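Local coordinates for putative permease protein, ABC transporter (Porphyromonas gingivalis, PDB 3IS6), which is probably a transmembrane transporter subunit of the MacB/FtsX-type permease family, seen here as a fragment carrying its MacB-like periplasmic core domain, at the interface of chains A and B. Residues are numbered along the deposited sequence; one frame, centred on the assembly and turned at random. Chains: chain A/B, putative permease protein, ABC transporter.

The interface of chains A and B. Residues chain A 131, 138, 140, 165; chain B 236, 239-240, 243.
A:Trp165 lies against the C-terminal helix of chain B (236-242), with the amide of B:Gln243 stacked on its indole, the two planes 12° apart. B:Gln243 CG sits over the centre of the ring system. NE2 of that amide also donates to the backbone O of B:Met239 at 3.0 Å, from above the carbonyl plane, which probably helps hold the amide in place. Packing is close along the benzo part of the indole and at A:Pro131: CE3 meets CB of the selenomethionine B:Met239 at 3.5 Å and CZ3 touches B:Leu236 CD2. B:Leu240 extends parallel to the indole; its chi1 of 175°, with CG anti to the backbone N, carries the fork out toward A:Pro131 and A:Arg138, where CD2 meets A:Pro131 CD at 3.6 Å and CD1 lies between A:Trp165 CH2 and A:Arg138 CD. The fit is looser at A:Ile140, whose CG1 comes no nearer than 4.0 Å to B:Leu240 CD1. This patch belongs to an asymmetric pairing of two copies that may reflect crystal packing. The polar side lies at the helix's C-terminal end, where A:Arg138 runs antiparallel to the B:Leu240 side chain and bends at chi3 (-75°). There NH1 caps the backbone O of B:Leu240, almost in line with the C=O. Such a helix end would probably welcome the guanidinium's positive charge. The same A:Arg138 NH1 also donates to B:Gln243 O at 2.7 Å, tilted from that carbonyl's plane.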
# COMPACT_ATOMS: atom_id res chain seq x y z
N PRO A 131 7.71 3.96 12.58
CA PRO A 131 6.49 3.55 13.24
C PRO A 131 6.87 2.91 14.53
O PRO A 131 7.84 2.24 14.62
CB PRO A 131 5.91 2.53 12.28
CG PRO A 131 6.49 2.81 11.05
CD PRO A 131 7.84 3.28 11.30
N ARG A 138 15.19 0.93 9.25
CA ARG A 138 14.70 1.81 8.21
C ARG A 138 13.88 2.93 8.84
O ARG A 138 13.12 2.71 9.73
CB ARG A 138 13.85 1.06 7.21
CG ARG A 138 13.09 1.92 6.27
CD ARG A 138 12.43 1.13 5.19
NE ARG A 138 13.41 0.72 4.23
CZ ARG A 138 13.22 0.58 2.94
NH1 ARG A 138 12.07 0.82 2.39
NH2 ARG A 138 14.23 0.21 2.20
N ILE A 140 12.11 7.18 8.25
CA ILE A 140 11.71 8.29 7.45
C ILE A 140 12.44 9.52 7.94
O ILE A 140 12.49 9.75 9.11
CB ILE A 140 10.23 8.52 7.56
CG1 ILE A 140 9.47 7.26 7.22
CG2 ILE A 140 9.81 9.57 6.65
CD1 ILE A 140 8.10 7.21 7.83
N TRP A 165 3.59 6.45 -1.95
CA TRP A 165 3.67 5.35 -1.03
C TRP A 165 2.64 4.32 -1.41
O TRP A 165 2.79 3.19 -1.12
CB TRP A 165 3.44 5.79 0.39
CG TRP A 165 4.64 6.19 1.10
CD1 TRP A 165 5.61 6.98 0.64
CD2 TRP A 165 5.00 5.84 2.41
NE1 TRP A 165 6.56 7.15 1.58
CE2 TRP A 165 6.20 6.45 2.68
CE3 TRP A 165 4.42 5.07 3.39
CZ2 TRP A 165 6.84 6.31 3.87
CZ3 TRP A 165 5.05 4.92 4.56
CH2 TRP A 165 6.24 5.54 4.80
N LEU B 236 0.98 1.44 7.61
CA LEU B 236 2.10 2.31 7.41
C LEU B 236 3.41 1.55 7.44
O LEU B 236 4.27 1.82 6.67
CB LEU B 236 2.06 3.43 8.41
CG LEU B 236 2.74 4.67 7.94
CD1 LEU B 236 2.28 5.86 8.70
CD2 LEU B 236 4.13 4.40 8.23
N MSE B 239 3.70 -0.34 4.04
CA MSE B 239 4.15 0.53 2.99
C MSE B 239 5.59 0.94 3.12
O MSE B 239 6.29 1.01 2.16
CB MSE B 239 3.29 1.76 2.90
CG MSE B 239 1.86 1.47 2.66
SE MSE B 239 0.85 3.01 2.24
CE MSE B 239 0.09 3.43 3.89
N LEU B 240 6.00 1.23 4.33
CA LEU B 240 7.34 1.69 4.57
C LEU B 240 8.36 0.64 4.16
O LEU B 240 9.35 0.96 3.63
CB LEU B 240 7.53 2.09 6.02
CG LEU B 240 8.92 2.48 6.48
CD1 LEU B 240 9.49 3.61 5.70
CD2 LEU B 240 8.91 2.84 7.91
N GLN B 243 9.12 0.62 0.26
CA GLN B 243 9.43 1.87 -0.38
C GLN B 243 10.85 1.88 -0.85
O GLN B 243 11.72 1.38 -0.21
CB GLN B 243 9.23 3.04 0.56
CG GLN B 243 7.83 3.28 0.89
CD GLN B 243 7.01 3.39 -0.34
OE1 GLN B 243 7.28 4.20 -1.20
NE2 GLN B 243 6.03 2.55 -0.46